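Nucleotidyl transferase AbiEii/AbiGii toxin family protein (Mycobacterium tuberculosis, PDB 6Y56) acts as a nucleotidyltransferase toxin of a toxin-antitoxin system, and probably blocks growth by inactivating the acceptor stems of tRNA. Local coordinates at residues Ala22-Gln28 / Phe65-Leu69; Ser137-Phe142 / Leu155-Val160. One frame throughout, in Å; residues are numbered along the deposited sequence.

Interaction 1: residues Ala22-Gln28 / Phe65-Leu69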
loop_
_atom_site.group_PDB
_atom_site.type_symbol
_atom_site.label_atom_id
_atom_site.label_comp_id
_atom_site.label_asym_id
_atom_site.label_seq_id
_atom_site.Cartn_x
_atom_site.Cartn_y
_atom_site.Cartn_z
ATOM N N ALA A 22 0.236 -14.058 -9.452
ATOM C CA ALA A 22 1.542 -14.561 -9.044
ATOM C C ALA A 22 2.633 -14.106 -10.002
ATOM O O ALA A 22 3.739 -13.767 -9.570
ATOM C CB ALA A 22 1.514 -16.087 -8.923
ATOM N N LEU A 23 2.339 -14.098 -11.304
ATOM C CA LEU A 23 3.315 -13.615 -12.271
ATOM C C LEU A 23 3.597 -12.134 -12.064
ATOM O O LEU A 23 4.748 -11.693 -12.158
ATOM C CB LEU A 23 2.826 -13.889 -13.693
ATOM C CG LEU A 23 3.784 -13.547 -14.836
ATOM C CD1 LEU A 23 5.130 -14.191 -14.632
ATOM C CD2 LEU A 23 3.195 -13.960 -16.181
ATOM N N LEU A 24 2.555 -11.355 -11.766
ATOM C CA LEU A 24 2.747 -9.938 -11.466
ATOM C C LEU A 24 3.550 -9.750 -10.189
ATOM O O LEU A 24 4.420 -8.874 -10.123
ATOM C CB LEU A 24 1.391 -9.254 -11.333
ATOM C CG LEU A 24 1.472 -7.780 -10.910
ATOM C CD1 LEU A 24 2.215 -6.908 -11.924
ATOM C CD2 LEU A 24 0.061 -7.275 -10.683
ATOM N N ASP A 25 3.280 -10.565 -9.168
ATOM C CA ASP A 25 4.047 -10.508 -7.926
ATOM C C ASP A 25 5.538 -10.677 -8.210
ATOM O O ASP A 25 6.379 -9.912 -7.706
ATOM C CB ASP A 25 3.539 -11.598 -6.967
ATOM C CG ASP A 25 4.217 -11.559 -5.607
ATOM O OD1 ASP A 25 3.996 -10.584 -4.864
ATOM O OD2 ASP A 25 4.974 -12.500 -5.267
ATOM N N VAL A 26 5.880 -11.659 -9.045
ATOM C CA VAL A 26 7.274 -11.878 -9.409
ATOM C C VAL A 26 7.814 -10.688 -10.193
ATOM O O VAL A 26 8.940 -10.225 -9.952
ATOM C CB VAL A 26 7.410 -13.190 -10.207
ATOM C CG1 VAL A 26 8.807 -13.335 -10.772
ATOM C CG2 VAL A 26 7.066 -14.380 -9.339
ATOM N N ALA A 27 7.028 -10.180 -11.153
ATOM C CA ALA A 27 7.464 -9.035 -11.952
ATOM C C ALA A 27 7.737 -7.824 -11.072
ATOM O O ALA A 27 8.728 -7.111 -11.281
ATOM C CB ALA A 27 6.411 -8.712 -13.013
ATOM N N GLN A 28 6.880 -7.583 -10.074
ATOM C CA GLN A 28 7.116 -6.481 -9.145
ATOM C C GLN A 28 8.456 -6.611 -8.435
ATOM O O GLN A 28 9.151 -5.608 -8.218
ATOM C CB GLN A 28 6.017 -6.438 -8.089
ATOM C CG GLN A 28 4.657 -6.060 -8.590
ATOM C CD GLN A 28 3.605 -6.305 -7.546
ATOM O OE1 GLN A 28 3.760 -7.185 -6.695
ATOM N NE2 GLN A 28 2.526 -5.541 -7.602
ATOM N N PHE A 65 -1.687 -11.501 -2.545
ATOM C CA PHE A 65 -1.064 -10.769 -3.632
ATOM C C PHE A 65 -1.621 -9.347 -3.657
ATOM O O PHE A 65 -2.741 -9.078 -3.208
ATOM C CB PHE A 65 -1.363 -11.463 -4.961
ATOM C CG PHE A 65 -0.656 -12.786 -5.141
ATOM C CD1 PHE A 65 0.718 -12.870 -4.998
ATOM C CD2 PHE A 65 -1.371 -13.941 -5.470
ATOM C CE1 PHE A 65 1.386 -14.076 -5.179
ATOM C CE2 PHE A 65 -0.696 -15.156 -5.657
ATOM C CZ PHE A 65 0.671 -15.217 -5.507
ATOM N N SER A 66 -0.825 -8.421 -4.182
ATOM C CA SER A 66 -1.204 -7.015 -4.223
ATOM C C SER A 66 -0.682 -6.430 -5.525
ATOM O O SER A 66 0.493 -6.621 -5.863
ATOM C CB SER A 66 -0.602 -6.299 -3.010
ATOM O OG SER A 66 -1.103 -4.989 -2.858
ATOM N N THR A 67 -1.548 -5.724 -6.252
ATOM C CA THR A 67 -1.302 -5.424 -7.660
ATOM C C THR A 67 -0.791 -4.016 -7.899
ATOM O O THR A 67 -0.494 -3.669 -9.052
ATOM C CB THR A 67 -2.585 -5.586 -8.476
ATOM O OG1 THR A 67 -3.528 -4.582 -8.070
ATOM C CG2 THR A 67 -3.183 -6.971 -8.277
ATOM N N ASP A 68 -0.733 -3.188 -6.874
ATOM C CA ASP A 68 -0.270 -1.829 -7.058
ATOM C C ASP A 68 1.118 -1.658 -6.464
ATOM O O ASP A 68 1.586 -2.455 -5.649
ATOM C CB ASP A 68 -1.266 -0.791 -6.515
ATOM C CG ASP A 68 -1.740 -1.074 -5.090
ATOM O OD1 ASP A 68 -1.482 -2.167 -4.531
ATOM O OD2 ASP A 68 -2.404 -0.171 -4.522
ATOM N N LEU A 69 1.816 -0.658 -6.947
ATOM C CA LEU A 69 3.052 -0.218 -6.331
ATOM C C LEU A 69 2.835 1.224 -5.923
ATOM O O LEU A 69 2.495 2.060 -6.765
ATOM C CB LEU A 69 4.211 -0.342 -7.315
ATOM C CG LEU A 69 4.657 -1.784 -7.588
ATOM C CD1 LEU A 69 5.707 -1.812 -8.678
ATOM C CD2 LEU A 69 5.198 -2.457 -6.326
HETATM O O HOH W 1 1.806 -9.050 -5.268
HETATM O O HOH W 2 2.011 -3.166 -9.691
#
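F65 reaches its ring toward the helix that carries A22-Q28. The CA of A22 sits over one ring face, 4.1 Å from the centroid in a CH-pi contact, and A22 CB touches F65 CZ at 3.6 Å; one helical turn on, D25 CB lies 3.7 Å from F65 CD1. At S66 the contact turns polar. Its carbonyl accepts a hydrogen bond from the Q28 amide (NE2 to O, 2.9 Å), and its N donates to a water 2.9 Å away that in turn donates to D25 OD1 at 2.7 Å. D25 also forms salt bridges with R55 and K56 and a hydrogen bond with H11, which tie it to helices 50-59 and 5-11. F65-T67 lead into strand 68-72 of the mixed sheet of the nucleotidyltransferase domain, so helix 19-38 is fastened to the approach to that strand. T67 lies against L24, whose CD2 is 3.8 Å from both T67 CA and T67 CB, while a second water accepts from Q28 NE2 (3.2 Å) and donates to T67 O (2.6 Å). The CB of D68 points away from the helix. L69 turns back toward it, bringing its CD2 to 4.3 Å from Q28 NE2.

Interaction 2: residues Ser137-Phe142 / Leu155-Val160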
loop_
_atom_site.group_PDB
_atom_site.type_symbol
_atom_site.label_atom_id
_atom_site.label_comp_id
_atom_site.label_asym_id
_atom_site.label_seq_id
_atom_site.Cartn_x
_atom_site.Cartn_y
_atom_site.Cartn_z
ATOM N N SER A 137 11.135 6.107 7.712
ATOM C CA SER A 137 10.939 4.797 7.110
ATOM C C SER A 137 11.733 3.735 7.862
ATOM O O SER A 137 12.654 4.030 8.637
ATOM C CB SER A 137 11.415 4.803 5.657
ATOM O OG SER A 137 12.756 5.237 5.552
ATOM N N GLU A 138 11.373 2.489 7.604
ATOM C CA GLU A 138 12.058 1.332 8.146
ATOM C C GLU A 138 12.634 0.620 6.945
ATOM O O GLU A 138 11.912 0.127 6.074
ATOM C CB GLU A 138 11.064 0.439 8.865
ATOM C CG GLU A 138 11.702 -0.670 9.695
ATOM C CD GLU A 138 10.716 -1.560 10.423
ATOM O OE1 GLU A 138 9.503 -1.449 10.172
ATOM O OE2 GLU A 138 11.173 -2.368 11.253
ATOM N N LEU A 139 13.960 0.444 7.000
ATOM C CA LEU A 139 14.728 -0.290 5.961
ATOM C C LEU A 139 14.451 -1.784 6.142
ATOM O O LEU A 139 14.891 -2.356 7.157
ATOM C CB LEU A 139 16.218 -0.001 6.141
ATOM C CG LEU A 139 17.118 -0.619 5.076
ATOM C CD1 LEU A 139 16.825 -0.018 3.712
ATOM C CD2 LEU A 139 18.585 -0.449 5.438
ATOM N N LEU A 140 13.793 -2.400 5.165
ATOM C CA LEU A 140 13.402 -3.819 5.333
ATOM C C LEU A 140 13.829 -4.680 4.146
ATOM O O LEU A 140 13.796 -4.216 3.004
ATOM C CB LEU A 140 11.875 -3.897 5.443
ATOM C CG LEU A 140 11.234 -3.312 6.699
ATOM C CD1 LEU A 140 9.721 -3.462 6.636
ATOM C CD2 LEU A 140 11.779 -3.988 7.944
ATOM N N ALA A 141 14.259 -5.892 4.468
ATOM C CA ALA A 141 14.433 -6.942 3.475
ATOM C C ALA A 141 13.072 -7.479 3.017
ATOM O O ALA A 141 12.053 -7.324 3.691
ATOM C CB ALA A 141 15.274 -8.110 4.028
ATOM N N PHE A 142 13.059 -8.096 1.834
ATOM C CA PHE A 142 11.885 -8.849 1.414
ATOM C C PHE A 142 11.771 -10.119 2.251
ATOM O O PHE A 142 12.780 -10.753 2.582
ATOM C CB PHE A 142 12.031 -9.284 -0.043
ATOM C CG PHE A 142 11.808 -8.181 -1.048
ATOM C CD1 PHE A 142 12.554 -7.006 -1.035
ATOM C CD2 PHE A 142 10.844 -8.332 -2.019
ATOM C CE1 PHE A 142 12.324 -6.003 -1.995
ATOM C CE2 PHE A 142 10.618 -7.346 -2.979
ATOM C CZ PHE A 142 11.351 -6.187 -2.965
ATOM N N LEU A 155 17.330 -9.968 -3.669
ATOM C CA LEU A 155 16.395 -8.863 -3.546
ATOM C C LEU A 155 16.970 -7.782 -2.627
ATOM O O LEU A 155 17.721 -8.079 -1.693
ATOM C CB LEU A 155 15.062 -9.369 -3.006
ATOM C CG LEU A 155 14.274 -10.141 -4.074
ATOM C CD1 LEU A 155 13.178 -10.971 -3.444
ATOM C CD2 LEU A 155 13.712 -9.214 -5.149
ATOM N N PRO A 156 16.628 -6.522 -2.870
ATOM C CA PRO A 156 17.231 -5.420 -2.117
ATOM C C PRO A 156 16.576 -5.238 -0.756
ATOM O O PRO A 156 15.532 -5.814 -0.445
ATOM C CB PRO A 156 16.912 -4.212 -3.003
ATOM C CG PRO A 156 15.592 -4.568 -3.637
ATOM C CD PRO A 156 15.743 -6.036 -3.945
ATOM N N THR A 157 17.209 -4.405 0.058
ATOM C CA THR A 157 16.531 -3.823 1.203
ATOM C C THR A 157 16.030 -2.451 0.789
ATOM O O THR A 157 16.708 -1.730 0.050
ATOM C CB THR A 157 17.447 -3.723 2.426
ATOM O OG1 THR A 157 18.607 -2.924 2.140
ATOM C CG2 THR A 157 17.886 -5.103 2.870
ATOM N N LEU A 158 14.818 -2.113 1.234
ATOM C CA LEU A 158 14.175 -0.880 0.800
ATOM C C LEU A 158 13.610 -0.146 2.006
ATOM O O LEU A 158 13.105 -0.784 2.936
ATOM C CB LEU A 158 13.010 -1.192 -0.154
ATOM C CG LEU A 158 13.397 -1.774 -1.515
ATOM C CD1 LEU A 158 12.130 -2.123 -2.267
ATOM C CD2 LEU A 158 14.228 -0.777 -2.288
ATOM N N PRO A 159 13.658 1.183 2.012
ATOM C CA PRO A 159 12.924 1.947 3.029
ATOM C C PRO A 159 11.432 1.807 2.796
ATOM O O PRO A 159 10.925 2.077 1.706
ATOM C CB PRO A 159 13.393 3.390 2.817
ATOM C CG PRO A 159 13.985 3.412 1.489
ATOM C CD PRO A 159 14.428 2.037 1.102
ATOM N N VAL A 160 10.735 1.392 3.841
ATOM C CA VAL A 160 9.306 1.112 3.802
ATOM C C VAL A 160 8.611 1.977 4.847
ATOM O O VAL A 160 9.179 2.293 5.899
ATOM C CB VAL A 160 9.064 -0.399 4.050
ATOM C CG1 VAL A 160 7.581 -0.730 4.281
ATOM C CG2 VAL A 160 9.619 -1.228 2.883
HETATM O O HOH W 3 15.618 -8.563 0.603
#
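Two short strands, 138-141 and 157-160, run antiparallel, their axes 4.3 Å apart at the closest point, with side chains alternating between two faces. On the face of L139 and P159, a non-hydrogen-bonded pair with CA atoms 4.1 Å apart, the leucine folds over the neighbouring strand: its CD1 lies 4.1 Å from P159 CD and 3.8 Å from T157 OG1, filling the dip between proline and threonine. At one end S137 OG, which is also hydrogen-bonded to D43, packs on P159 CB at 3.4 Å. This long-looped β-hairpin is closed by reciprocal N-to-O backbone hydrogen bonds of 2.8-2.9 Å between E138 and V160 and between L140 and L158; P159, lacking an amide hydrogen, sits where none is needed. The face of L140, L158 and V160 turns inward, L140 and V160 onto helix 50-59 and L158 and V160 onto F48 of strand 47-49; across it L140 CD1 meets V160 CB at 4.1 Å. Past the strands the F142 ring, which reaches helix 19-38, plugs a hollow lined by L155, P156 and L158: L155 CB lies over one face, 4.2 Å from the centroid, and P156 O approaches the edge, 3.3 Å from F142 CD1.

Interaction 1 is a buried contact, whereas interaction 2 is only partly buried, with L139, A141 and T157 exposed; their centres are about 17 Å apart and their nearest atoms about 6 Å, without touching. The first joins a helix to the approach to a sheet strand, through side-chain amide, water and carboxylate links beside a packed aromatic ring. The second pairs two strands, so main-chain hydrogen bonds do most of the polar work. Both involve helices 19-38 and 50-59: the first is built on helix 19-38 and tied to 50-59, while the second packs against both. K56 is shared, its charge paired in interaction 1 and its side chain lying against F142 in interaction 2.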